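Local coordinates for TATA-box-binding protein (Sulfolobus acidocaldarius, PDB 1MP9) that probably binds the TATA box of archaeal promoters as a general transcription factor that helps RNA polymerase begin transcription, at residues 111-116 with 158-163; 136-141 with 151-156; 20-25 with 69-74; 45-50 with 62-67; 143-148 with 175-180. All coordinates share one frame; numbering follows the deposited sequence.

Interaction 1. Residues 111-116 with 158-163; sequences ASANLH and GKMVIT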
# COMPACT_ATOMS: atom_id res chain seq x y z
N ALA A 111 -5.26 11.02 2.26
CA ALA A 111 -4.84 12.32 1.75
C ALA A 111 -3.98 12.14 0.56
O ALA A 111 -3.46 11.04 0.32
CB ALA A 111 -4.01 13.10 2.81
N SER A 112 -3.82 13.22 -0.20
CA SER A 112 -2.91 13.18 -1.32
C SER A 112 -1.87 14.27 -1.02
O SER A 112 -2.05 15.09 -0.09
CB SER A 112 -3.60 13.50 -2.65
OG SER A 112 -4.23 14.77 -2.61
N ALA A 113 -0.75 14.21 -1.74
CA ALA A 113 0.28 15.21 -1.60
C ALA A 113 0.97 15.39 -2.92
O ALA A 113 0.96 14.49 -3.78
CB ALA A 113 1.30 14.82 -0.55
N ASN A 114 1.56 16.57 -3.08
CA ASN A 114 2.35 16.89 -4.25
C ASN A 114 3.69 17.31 -3.69
O ASN A 114 3.78 18.36 -3.04
CB ASN A 114 1.79 18.08 -5.00
CG ASN A 114 1.39 17.74 -6.38
OD1 ASN A 114 0.43 16.96 -6.60
ND2 ASN A 114 2.10 18.32 -7.36
N LEU A 115 4.72 16.52 -3.95
CA LEU A 115 6.05 16.86 -3.43
C LEU A 115 6.70 17.92 -4.30
O LEU A 115 7.64 18.55 -3.87
CB LEU A 115 6.97 15.63 -3.42
CG LEU A 115 6.56 14.50 -2.49
CD1 LEU A 115 7.55 13.34 -2.66
CD2 LEU A 115 6.58 14.98 -1.05
N HIS A 116 6.20 18.11 -5.51
CA HIS A 116 6.75 19.14 -6.42
C HIS A 116 8.19 18.93 -6.83
O HIS A 116 8.97 19.88 -7.00
CB HIS A 116 6.57 20.53 -5.82
CG HIS A 116 5.18 21.04 -5.95
ND1 HIS A 116 4.70 21.56 -7.13
CD2 HIS A 116 4.12 20.99 -5.10
CE1 HIS A 116 3.40 21.81 -7.00
NE2 HIS A 116 3.03 21.47 -5.78
N GLY A 158 5.89 12.90 -8.26
CA GLY A 158 5.93 13.59 -6.99
C GLY A 158 4.59 13.51 -6.28
O GLY A 158 4.45 13.92 -5.11
N LYS A 159 3.58 13.02 -7.00
CA LYS A 159 2.27 12.85 -6.42
C LYS A 159 2.34 11.69 -5.45
O LYS A 159 3.10 10.76 -5.62
CB LYS A 159 1.24 12.54 -7.48
CG LYS A 159 -0.15 12.23 -6.92
CD LYS A 159 -1.16 12.06 -8.05
CE LYS A 159 -0.97 10.74 -8.83
NZ LYS A 159 -1.82 10.68 -10.07
N MET A 160 1.51 11.75 -4.42
CA MET A 160 1.53 10.71 -3.41
C MET A 160 0.15 10.55 -2.85
O MET A 160 -0.66 11.49 -2.87
CB MET A 160 2.37 11.11 -2.19
CG MET A 160 3.87 11.03 -2.26
SD MET A 160 4.46 11.87 -0.71
CE MET A 160 3.93 10.69 0.55
N VAL A 161 -0.10 9.36 -2.32
CA VAL A 161 -1.35 9.09 -1.65
C VAL A 161 -0.91 8.61 -0.24
O VAL A 161 0.03 7.80 -0.10
CB VAL A 161 -2.15 8.00 -2.35
CG1 VAL A 161 -3.39 7.65 -1.51
CG2 VAL A 161 -2.58 8.47 -3.73
N ILE A 162 -1.56 9.11 0.79
CA ILE A 162 -1.20 8.71 2.15
C ILE A 162 -2.44 8.15 2.84
O ILE A 162 -3.47 8.83 2.91
CB ILE A 162 -0.70 9.90 2.99
CG1 ILE A 162 0.48 10.60 2.31
CG2 ILE A 162 -0.29 9.41 4.38
CD1 ILE A 162 0.09 11.68 1.26
N THR A 163 -2.37 6.92 3.34
CA THR A 163 -3.53 6.35 4.02
C THR A 163 -3.12 5.67 5.35
O THR A 163 -1.99 5.21 5.50
CB THR A 163 -4.29 5.33 3.10
OG1 THR A 163 -5.43 4.81 3.78
CG2 THR A 163 -3.39 4.14 2.73
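Met160 and Ala113 form a hydrogen-bonded pair between two antiparallel strands, and the methionine can be followed outward from there. Its CB lies 4.2 Å from Ala113 CB. With CG set beside the backbone N (chi1 -78°), the chain rises past Ala113 and brings SD to the branched end of Leu115, 3.8 Å from Leu115 CD2. A bend at chi3 (69°) then turns CE away from Leu115, toward Ile162 CG1 and Ile178 of helix 168-184. Ile162 follows on the same side, its CD1 resting 3.8 Å from Ala113 CB. This is the helix-backed layer of the saddle-shaped TBP fold, in its second repeat. The opposite surface carries Ser112 and Val161, which pack on Gln137 of the second subunit; Ser112 OG is hydrogen-bonded to Glu16. Five backbone bonds hold the strands in register, among them Ile162 N to Ala111 O at 2.7 Å, nearly straight at 174°. Past the strand end, Leu115 N still donates to Gly158 O at 2.9 Å, coming from above the carbonyl plane, while Leu115 CG packs 3.4 Å from that same Gly158 O.

Interaction 2. Residues 136-141 with 151-156; sequences EQFPGL and VLLIFS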
# COMPACT_ATOMS: atom_id res chain seq x y z
N GLU A 136 5.54 -3.09 -13.55
CA GLU A 136 4.64 -3.87 -14.38
C GLU A 136 3.39 -4.25 -13.58
O GLU A 136 2.40 -4.67 -14.16
CB GLU A 136 5.33 -5.13 -14.91
CG GLU A 136 6.35 -4.89 -16.02
CD GLU A 136 5.85 -5.28 -17.42
OE1 GLU A 136 5.36 -6.44 -17.61
OE2 GLU A 136 5.96 -4.44 -18.35
N GLN A 137 3.42 -4.12 -12.24
CA GLN A 137 2.23 -4.46 -11.44
C GLN A 137 1.50 -3.23 -10.90
O GLN A 137 0.26 -3.23 -10.81
CB GLN A 137 2.59 -5.36 -10.25
CG GLN A 137 3.33 -6.64 -10.62
CD GLN A 137 2.49 -7.54 -11.53
OE1 GLN A 137 1.32 -7.78 -11.27
NE2 GLN A 137 3.10 -8.03 -12.60
N PHE A 138 2.25 -2.22 -10.50
CA PHE A 138 1.65 -0.99 -9.96
C PHE A 138 2.65 0.08 -10.37
O PHE A 138 3.84 -0.08 -10.17
CB PHE A 138 1.51 -1.07 -8.42
CG PHE A 138 1.06 0.22 -7.79
CD1 PHE A 138 -0.26 0.63 -7.90
CD2 PHE A 138 1.95 1.02 -7.08
CE1 PHE A 138 -0.68 1.82 -7.32
CE2 PHE A 138 1.53 2.21 -6.51
CZ PHE A 138 0.22 2.61 -6.62
N PRO A 139 2.17 1.19 -10.94
CA PRO A 139 3.10 2.23 -11.39
C PRO A 139 3.87 3.03 -10.34
O PRO A 139 4.86 3.70 -10.65
CB PRO A 139 2.22 3.08 -12.29
CG PRO A 139 0.89 3.06 -11.52
CD PRO A 139 0.76 1.61 -11.11
N GLY A 140 3.46 2.95 -9.09
CA GLY A 140 4.19 3.70 -8.09
C GLY A 140 4.99 2.82 -7.15
O GLY A 140 5.05 1.60 -7.35
N LEU A 141 5.61 3.45 -6.16
CA LEU A 141 6.39 2.77 -5.12
C LEU A 141 5.49 2.76 -3.88
O LEU A 141 4.90 3.78 -3.52
CB LEU A 141 7.67 3.57 -4.82
CG LEU A 141 8.65 2.93 -3.79
CD1 LEU A 141 10.08 3.32 -4.11
CD2 LEU A 141 8.30 3.36 -2.39
N VAL A 151 0.47 3.95 4.98
CA VAL A 151 0.98 3.33 3.78
C VAL A 151 1.03 4.47 2.76
O VAL A 151 0.11 5.28 2.67
CB VAL A 151 0.07 2.20 3.26
CG1 VAL A 151 0.50 1.79 1.85
CG2 VAL A 151 0.16 0.96 4.21
N LEU A 152 2.14 4.56 2.04
CA LEU A 152 2.31 5.60 1.06
C LEU A 152 2.38 5.06 -0.36
O LEU A 152 3.01 4.05 -0.59
CB LEU A 152 3.63 6.33 1.29
CG LEU A 152 3.93 6.87 2.68
CD1 LEU A 152 5.33 7.56 2.66
CD2 LEU A 152 2.82 7.85 3.08
N LEU A 153 1.72 5.75 -1.30
CA LEU A 153 1.82 5.39 -2.73
C LEU A 153 2.60 6.61 -3.23
O LEU A 153 2.17 7.73 -3.02
CB LEU A 153 0.44 5.33 -3.40
CG LEU A 153 -0.56 4.39 -2.73
CD1 LEU A 153 -1.85 4.38 -3.53
CD2 LEU A 153 -0.00 2.96 -2.68
N ILE A 154 3.74 6.40 -3.87
CA ILE A 154 4.60 7.51 -4.33
C ILE A 154 4.85 7.36 -5.82
O ILE A 154 5.37 6.34 -6.27
CB ILE A 154 5.97 7.45 -3.59
CG1 ILE A 154 5.74 7.54 -2.07
CG2 ILE A 154 6.93 8.60 -4.09
CD1 ILE A 154 7.04 7.14 -1.30
N PHE A 155 4.50 8.38 -6.57
CA PHE A 155 4.65 8.32 -8.01
C PHE A 155 5.81 9.16 -8.46
O PHE A 155 6.22 10.13 -7.78
CB PHE A 155 3.35 8.75 -8.69
CG PHE A 155 2.15 7.92 -8.28
CD1 PHE A 155 1.30 8.36 -7.27
CD2 PHE A 155 1.86 6.71 -8.93
CE1 PHE A 155 0.18 7.60 -6.89
CE2 PHE A 155 0.74 5.94 -8.55
CZ PHE A 155 -0.10 6.40 -7.52
N SER A 156 6.34 8.82 -9.63
CA SER A 156 7.51 9.51 -10.14
C SER A 156 7.28 11.00 -10.32
O SER A 156 8.22 11.78 -10.21
CB SER A 156 7.96 8.84 -11.45
OG SER A 156 7.04 9.14 -12.47
O HOH W 1 5.02 6.61 -10.88
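The carbonyl oxygen of Leu141 is approached from two sites on strand 150-154. Ile154 N donates to Leu141 O at 2.9 Å, lying in the carbonyl plane, and Leu153 CA makes a softer C-H contact with the same oxygen. The reverse bond, from Leu141 N to Ile154 O, is nearly straight at 173° and completes a hydrogen-bonded antiparallel pair. On the face that carries their side chains, Leu141 and Ile154 lie side by side, CD2 of Leu141 lying 4.1 Å from CD1 of Ile154, with Leu141 also touching Leu121 and Ala124 of helix 121-127.

The other surface is aromatic. With CG anti to its backbone N (chi1 173°), Phe138 extends toward the strand and brings CZ to 3.9 Å from Phe155 CE2. The two side chains cross at about a right angle, but their ring planes meet obliquely, at 47°. CD2 of Leu153 lies 4.0 Å from Phe138 CZ, while CG of Pro139 comes to the edge of the Phe155 ring, near its plane. Lys159 adds a cation-pi contact to Phe155, and Phe138 meets Phe138 of the second subunit. A water spans the open end of the hairpin, donating to Pro139 O and accepting from Ser156 N, with 2.9 Å to each.

Across this contact the polar bonds are made by backbone and water, and the side chains that meet are apolar, with the charge of Lys159 against Phe155 from outside. These rings probably correspond to the phenylalanine pair that, in DNA complexes of relatives, wedges between base pairs at one end of the TATA box.

Interaction 3. Residues 20-25 with 69-74; sequences ATVTLD and MVVTGA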
# COMPACT_ATOMS: atom_id res chain seq x y z
N ALA A 20 -14.97 8.14 9.64
CA ALA A 20 -15.08 8.21 11.10
C ALA A 20 -16.27 7.38 11.59
O ALA A 20 -17.19 7.06 10.84
CB ALA A 20 -15.25 9.70 11.57
N THR A 21 -16.24 7.11 12.88
CA THR A 21 -17.26 6.35 13.57
C THR A 21 -17.99 7.22 14.60
O THR A 21 -17.36 8.05 15.27
CB THR A 21 -16.60 5.15 14.28
OG1 THR A 21 -16.43 4.10 13.34
CG2 THR A 21 -17.46 4.66 15.40
N VAL A 22 -19.31 7.06 14.70
CA VAL A 22 -20.09 7.80 15.67
C VAL A 22 -20.92 6.77 16.40
O VAL A 22 -21.75 6.10 15.78
CB VAL A 22 -21.04 8.84 15.03
CG1 VAL A 22 -21.86 9.54 16.14
CG2 VAL A 22 -20.26 9.85 14.27
N THR A 23 -20.67 6.62 17.69
CA THR A 23 -21.41 5.63 18.46
C THR A 23 -22.66 6.27 19.05
O THR A 23 -22.58 7.27 19.76
CB THR A 23 -20.53 5.05 19.57
OG1 THR A 23 -19.32 4.55 18.99
CG2 THR A 23 -21.24 3.90 20.26
N LEU A 24 -23.81 5.70 18.72
CA LEU A 24 -25.07 6.24 19.22
C LEU A 24 -25.51 5.52 20.49
O LEU A 24 -26.62 5.72 20.98
CB LEU A 24 -26.17 6.16 18.16
CG LEU A 24 -25.88 6.93 16.88
CD1 LEU A 24 -27.13 6.98 16.02
CD2 LEU A 24 -25.43 8.34 17.21
N ASP A 25 -24.62 4.67 21.01
CA ASP A 25 -24.84 3.91 22.24
C ASP A 25 -26.30 3.50 22.47
O ASP A 25 -26.97 3.99 23.38
CB ASP A 25 -24.31 4.73 23.44
CG ASP A 25 -24.25 3.92 24.74
OD1 ASP A 25 -23.74 2.78 24.74
OD2 ASP A 25 -24.72 4.44 25.78
N MET A 69 -22.32 4.21 13.83
CA MET A 69 -22.55 4.84 12.54
C MET A 69 -21.18 5.13 11.88
O MET A 69 -20.25 5.63 12.53
CB MET A 69 -23.37 6.11 12.78
CG MET A 69 -23.74 6.89 11.54
SD MET A 69 -25.05 8.11 11.98
CE MET A 69 -24.03 9.33 12.91
N VAL A 70 -21.04 4.79 10.61
CA VAL A 70 -19.80 5.08 9.91
C VAL A 70 -20.13 6.24 8.96
O VAL A 70 -21.07 6.14 8.18
CB VAL A 70 -19.30 3.88 9.08
CG1 VAL A 70 -18.05 4.33 8.24
CG2 VAL A 70 -18.89 2.71 10.03
N VAL A 71 -19.35 7.32 9.03
CA VAL A 71 -19.57 8.49 8.19
C VAL A 71 -18.36 8.67 7.27
O VAL A 71 -17.21 8.70 7.73
CB VAL A 71 -19.78 9.73 9.07
CG1 VAL A 71 -19.98 10.98 8.21
CG2 VAL A 71 -21.03 9.50 9.94
N THR A 72 -18.63 8.80 5.98
CA THR A 72 -17.57 8.92 5.01
C THR A 72 -17.84 10.07 4.03
O THR A 72 -19.00 10.41 3.78
CB THR A 72 -17.42 7.60 4.24
OG1 THR A 72 -16.29 7.66 3.38
CG2 THR A 72 -18.68 7.31 3.39
N GLY A 73 -16.77 10.67 3.52
CA GLY A 73 -16.92 11.76 2.57
C GLY A 73 -16.40 13.13 2.99
O GLY A 73 -16.02 13.93 2.11
N ALA A 74 -16.35 13.41 4.29
CA ALA A 74 -15.86 14.73 4.75
C ALA A 74 -14.38 14.91 4.43
O ALA A 74 -13.61 13.93 4.48
CB ALA A 74 -16.09 14.87 6.24
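Ala20, Thr21 and Val22 pair with Val71, Val70 and Met69 in a regular antiparallel strand contact within the first repeat, where strand 12-23 runs beside strand 68-72. The segments run at 147° to each other. Two hydrogen-bonded pairs flank a non-hydrogen-bonded one. Around Ala20 and Val71 the bonds are nearly straight, Val71 N to Ala20 O measuring 2.8 Å; around Val22 and Met69, Val22 N reaches Met69 O at 2.8 Å, and Met69 N returns a bond to Val22 O. Between them, the CA of Thr21 makes a C-H contact of 3.2 Å with Met69 O, so that this oxygen takes one N-H hydrogen bond and one C-H contact.

Met69 does most of the side-chain work. Its CG is anti to the backbone N, and a bend at chi3 (74°) folds the methyl back over Val22: CE lies 3.7 Å from Val22 CB, 3.9 Å from CG1 and 4.0 Å from CG2 of that valine, touching the branch point and both methyls. Val22 and Met69 otherwise lie side by side. Beneath helix 77-93, Ala20 meets Leu80, Val22 meets Val84 and Met69 meets Ile87, which makes this an apolar helix-sheet interface.

Thr21 and Val70 lie on the face away from the helix, where Val70 touches Phe64 and also Phe126 of the second subunit. An antiparallel sheet backed by helices on its convex side is the plan of the TBP saddle, whose concave side, in relatives, fits the minor groove of DNA.

Interaction 4. Residues 45-50 with 62-67; sequences DQFPGL and LIFKSG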
# COMPACT_ATOMS: atom_id res chain seq x y z
N ASP A 45 -30.39 -7.98 2.92
CA ASP A 45 -29.91 -9.08 2.08
C ASP A 45 -28.69 -8.63 1.25
O ASP A 45 -27.96 -9.45 0.72
CB ASP A 45 -30.98 -9.58 1.11
CG ASP A 45 -32.10 -10.33 1.80
OD1 ASP A 45 -31.81 -11.10 2.77
OD2 ASP A 45 -33.26 -10.17 1.36
N GLN A 46 -28.49 -7.31 1.15
CA GLN A 46 -27.37 -6.77 0.37
C GLN A 46 -26.26 -6.14 1.22
O GLN A 46 -25.09 -6.26 0.88
CB GLN A 46 -27.89 -5.73 -0.61
CG GLN A 46 -28.61 -6.30 -1.81
CD GLN A 46 -28.94 -5.20 -2.81
OE1 GLN A 46 -29.70 -4.28 -2.51
NE2 GLN A 46 -28.35 -5.29 -4.01
N PHE A 47 -26.64 -5.45 2.29
CA PHE A 47 -25.69 -4.79 3.16
C PHE A 47 -26.33 -4.68 4.54
O PHE A 47 -27.48 -4.30 4.64
CB PHE A 47 -25.34 -3.41 2.62
CG PHE A 47 -24.22 -2.74 3.36
CD1 PHE A 47 -22.92 -3.19 3.22
CD2 PHE A 47 -24.48 -1.67 4.21
CE1 PHE A 47 -21.87 -2.60 3.92
CE2 PHE A 47 -23.44 -1.07 4.91
CZ PHE A 47 -22.13 -1.54 4.77
N PRO A 48 -25.57 -4.99 5.61
CA PRO A 48 -26.08 -4.94 7.00
C PRO A 48 -26.49 -3.60 7.56
O PRO A 48 -27.23 -3.55 8.55
CB PRO A 48 -24.97 -5.58 7.83
CG PRO A 48 -23.72 -5.30 7.02
CD PRO A 48 -24.13 -5.30 5.57
N GLY A 49 -26.03 -2.52 6.94
CA GLY A 49 -26.38 -1.21 7.45
C GLY A 49 -27.37 -0.41 6.63
O GLY A 49 -27.55 -0.67 5.44
N LEU A 50 -28.01 0.55 7.30
CA LEU A 50 -28.94 1.47 6.66
C LEU A 50 -28.03 2.56 6.06
O LEU A 50 -27.11 3.07 6.73
CB LEU A 50 -29.90 2.11 7.69
CG LEU A 50 -30.98 3.03 7.12
CD1 LEU A 50 -32.26 2.90 7.97
CD2 LEU A 50 -30.47 4.48 7.07
N LEU A 62 -23.42 5.19 7.16
CA LEU A 62 -23.89 3.80 7.19
C LEU A 62 -24.25 3.57 8.65
O LEU A 62 -23.38 3.71 9.53
CB LEU A 62 -22.77 2.85 6.76
CG LEU A 62 -22.14 3.22 5.41
CD1 LEU A 62 -20.97 2.32 5.12
CD2 LEU A 62 -23.19 3.08 4.28
N ILE A 63 -25.52 3.22 8.90
CA ILE A 63 -26.02 3.04 10.25
C ILE A 63 -26.31 1.57 10.57
O ILE A 63 -27.12 0.92 9.93
CB ILE A 63 -27.30 3.92 10.45
CG1 ILE A 63 -26.94 5.38 10.18
CG2 ILE A 63 -27.84 3.82 11.88
CD1 ILE A 63 -28.15 6.33 10.08
N PHE A 64 -25.62 1.07 11.58
CA PHE A 64 -25.78 -0.33 11.96
C PHE A 64 -26.69 -0.55 13.17
O PHE A 64 -26.90 0.36 13.98
CB PHE A 64 -24.41 -0.96 12.18
CG PHE A 64 -23.53 -0.89 10.97
CD1 PHE A 64 -22.75 0.25 10.72
CD2 PHE A 64 -23.56 -1.92 10.01
CE1 PHE A 64 -22.01 0.38 9.52
CE2 PHE A 64 -22.83 -1.81 8.82
CZ PHE A 64 -22.06 -0.67 8.57
N LYS A 65 -27.25 -1.76 13.28
CA LYS A 65 -28.15 -2.10 14.38
C LYS A 65 -27.52 -1.84 15.75
O LYS A 65 -28.21 -1.52 16.70
CB LYS A 65 -28.56 -3.57 14.31
CG LYS A 65 -29.34 -3.92 13.06
CD LYS A 65 -29.86 -5.36 13.07
CE LYS A 65 -28.73 -6.37 13.06
NZ LYS A 65 -29.25 -7.76 12.88
N SER A 66 -26.21 -1.96 15.84
CA SER A 66 -25.50 -1.73 17.10
C SER A 66 -25.47 -0.27 17.50
O SER A 66 -24.99 0.05 18.59
CB SER A 66 -24.07 -2.21 16.97
OG SER A 66 -23.39 -1.37 16.04
N GLY A 67 -25.95 0.61 16.62
CA GLY A 67 -25.93 2.03 16.91
C GLY A 67 -24.65 2.68 16.42
O GLY A 67 -24.46 3.91 16.53
O HOH W 2 -26.55 -3.62 11.09
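Phe47 and Phe64 are brought together by different first torsions: Phe47 CG stands anti to its backbone N (chi1 -172°), reaching across from the loop, whereas Phe64 CG lies beside its backbone N (chi1 -58°), swinging the ring back toward that loop. The result is a meeting of CZ atoms, Phe47 CZ to Phe64 CZ at 3.9 Å, with Phe47 CZ at the edge of the Phe64 ring near its plane. The planes are inclined at 60°, an oblique arrangement. Leu62 CD1 joins from the strand, 4.0 Å from Phe47 CZ, and Pro48 CG reaches the edge of Phe64 at CE2. CD of the same proline sits over one face of the Phe47 ring, displaced toward its rim. The Phe64 ring also lies against the backbone of Gly49, whose N is 3.8 Å from Phe64 CE2.

Beside the cluster the backbones pair. Leu50 and Ile63 form a hydrogen-bonded antiparallel pair, with Ile63 N to Leu50 O at 2.7 Å, in the carbonyl plane. A water links the ends, donating to Pro48 O and accepting from Lys65 N at 3.0 Å. The chain then turns: Gly67 N bonds to Phe64 O at 2.8 Å, closing a type I beta turn. The two rings probably correspond to the phenylalanine pair that inserts at a DNA kink in complexes of relatives.

Around the contact, Leu50 packs on Leu30 and Met33 of helix 30-36, and Ile63 and Phe64 touch Met69 and Val70 of strand 68-72. Leu127 of the second subunit packs against Phe47 and Pro48.

Interaction 5. Residues 143-148 with 175-180; sequences YRMDEP and VKKIFD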
# COMPACT_ATOMS: atom_id res chain seq x y z
N TYR A 143 5.25 2.27 0.09
CA TYR A 143 6.09 2.29 1.28
C TYR A 143 5.21 2.13 2.54
O TYR A 143 4.26 2.89 2.77
CB TYR A 143 6.85 3.63 1.34
CG TYR A 143 7.84 3.73 2.46
CD1 TYR A 143 9.11 3.18 2.33
CD2 TYR A 143 7.51 4.35 3.65
CE1 TYR A 143 10.04 3.25 3.37
CE2 TYR A 143 8.43 4.43 4.71
CZ TYR A 143 9.70 3.87 4.56
OH TYR A 143 10.64 3.96 5.57
N ARG A 144 5.50 1.10 3.31
CA ARG A 144 4.75 0.84 4.54
C ARG A 144 5.59 1.50 5.65
O ARG A 144 6.69 1.03 6.00
CB ARG A 144 4.64 -0.67 4.77
CG ARG A 144 3.76 -0.99 6.01
CD ARG A 144 3.55 -2.49 6.16
NE ARG A 144 2.72 -2.81 7.34
CZ ARG A 144 1.96 -3.90 7.48
NH1 ARG A 144 1.87 -4.82 6.50
NH2 ARG A 144 1.33 -4.10 8.64
N MET A 145 5.07 2.60 6.18
CA MET A 145 5.77 3.38 7.20
C MET A 145 5.30 2.97 8.58
O MET A 145 4.12 2.64 8.77
CB MET A 145 5.49 4.87 7.00
CG MET A 145 6.26 5.84 7.93
SD MET A 145 6.08 7.57 7.36
CE MET A 145 7.51 7.62 6.16
N ASP A 146 6.23 2.97 9.54
CA ASP A 146 5.89 2.57 10.91
C ASP A 146 5.53 3.76 11.78
O ASP A 146 4.58 3.69 12.54
CB ASP A 146 7.04 1.78 11.52
CG ASP A 146 7.21 0.44 10.85
OD1 ASP A 146 8.32 -0.13 10.91
OD2 ASP A 146 6.21 -0.06 10.26
N GLU A 147 6.26 4.87 11.64
CA GLU A 147 5.94 6.04 12.44
C GLU A 147 5.85 7.29 11.57
O GLU A 147 6.87 7.79 11.09
CB GLU A 147 7.00 6.24 13.55
CG GLU A 147 6.72 5.45 14.83
CD GLU A 147 7.80 5.61 15.91
OE1 GLU A 147 8.34 6.75 16.08
OE2 GLU A 147 8.11 4.60 16.60
N PRO A 148 4.63 7.79 11.32
CA PRO A 148 3.36 7.24 11.80
C PRO A 148 3.05 5.94 11.04
O PRO A 148 3.72 5.62 10.06
CB PRO A 148 2.37 8.32 11.44
CG PRO A 148 2.93 8.85 10.13
CD PRO A 148 4.40 8.97 10.45
N VAL A 175 4.54 12.85 5.21
CA VAL A 175 4.95 13.47 3.94
C VAL A 175 6.33 14.11 4.09
O VAL A 175 7.22 13.82 3.31
CB VAL A 175 3.88 14.53 3.45
CG1 VAL A 175 4.39 15.28 2.22
CG2 VAL A 175 2.57 13.80 3.09
N LYS A 176 6.53 14.97 5.10
CA LYS A 176 7.84 15.58 5.31
C LYS A 176 8.91 14.51 5.54
O LYS A 176 10.04 14.67 5.10
CB LYS A 176 7.86 16.54 6.52
CG LYS A 176 9.29 17.14 6.72
CD LYS A 176 9.50 18.02 7.96
CE LYS A 176 11.02 18.37 8.17
NZ LYS A 176 11.67 18.91 6.94
N LYS A 177 8.56 13.44 6.23
CA LYS A 177 9.54 12.39 6.50
C LYS A 177 10.05 11.69 5.24
O LYS A 177 11.25 11.56 5.05
CB LYS A 177 8.94 11.34 7.45
CG LYS A 177 9.94 10.33 8.05
CD LYS A 177 9.26 9.58 9.22
CE LYS A 177 9.98 8.29 9.61
NZ LYS A 177 9.40 7.67 10.85
N ILE A 178 9.15 11.25 4.36
CA ILE A 178 9.60 10.56 3.17
C ILE A 178 10.29 11.52 2.25
O ILE A 178 11.23 11.15 1.54
CB ILE A 178 8.42 9.80 2.46
CG1 ILE A 178 8.98 8.81 1.43
CG2 ILE A 178 7.48 10.76 1.84
CD1 ILE A 178 9.73 7.67 2.03
N PHE A 179 9.85 12.78 2.26
CA PHE A 179 10.50 13.79 1.43
C PHE A 179 11.96 13.93 1.87
O PHE A 179 12.87 13.90 1.07
CB PHE A 179 9.81 15.17 1.58
CG PHE A 179 10.58 16.30 0.93
CD1 PHE A 179 10.55 16.48 -0.45
CD2 PHE A 179 11.33 17.19 1.70
CE1 PHE A 179 11.27 17.54 -1.08
CE2 PHE A 179 12.05 18.26 1.09
CZ PHE A 179 12.01 18.43 -0.31
N ASP A 180 12.17 14.13 3.16
CA ASP A 180 13.51 14.28 3.70
C ASP A 180 14.36 13.05 3.43
O ASP A 180 15.53 13.17 3.09
CB ASP A 180 13.44 14.52 5.21
CG ASP A 180 12.92 15.90 5.54
OD1 ASP A 180 12.44 16.12 6.69
OD2 ASP A 180 12.98 16.76 4.65
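The Tyr143 ring takes the CD1 methyl of Ile178 over one face: CD1 stands 4.2 Å from the ring centroid and only 7° off the normal, a CH-pi contact centred on the ring. Ile178 projects from helix 168-184 toward the strand, and Leu152 of the neighbouring strand touches both residues. Met145 works beside them. Its CG is anti to the backbone N, and a bend at chi3 (-87°) directs the methyl to the helix, CE lying 4.0 Å from Lys177 CD and 4.4 Å from Ile178 CB. Lys177 reaches over this methyl with its chain extended, and its NZ is modelled on Glu147 O in the carbonyl plane. At 2.5 Å this bond is so short that its length is doubtful. The carboxylate of Glu147 is not in contact, OE1 lying 5.4 Å from Lys177 NZ, though the opposite charges could still attract weakly. The Glu147-Pro148 peptide is cis, and Pro148 packs on Glu170, Lys173 and Ala174 of the same helix. With apolar side chains under the helix and the aliphatic part of Lys177 crossing over Met145, the arrangement, helix 168-184 packed across the sheet, is that of the convex-side layer of the TBP saddle.

In the fold
The five contacts fall into two groups that match the two repeats. In the first, interactions 3 and 4 touch, with centres 12 Å apart and a probable backbone bond from Leu62 N to Val70 O. In the second, interaction 1 meets both interactions 2 and 5 at centre distances of about 11 Å, Ile162 CD1 packing on Val175. Interaction 1 repeats the design of interaction 3, and interaction 2 that of interaction 4. All reach one curved antiparallel sheet, yet the centres of interactions 2 and 4, each with a phenylalanine pair, lie about 34 Å apart, one in each repeat. Interaction 5 adds helix 168-184, which packs on the same sheet and also touches interaction 2.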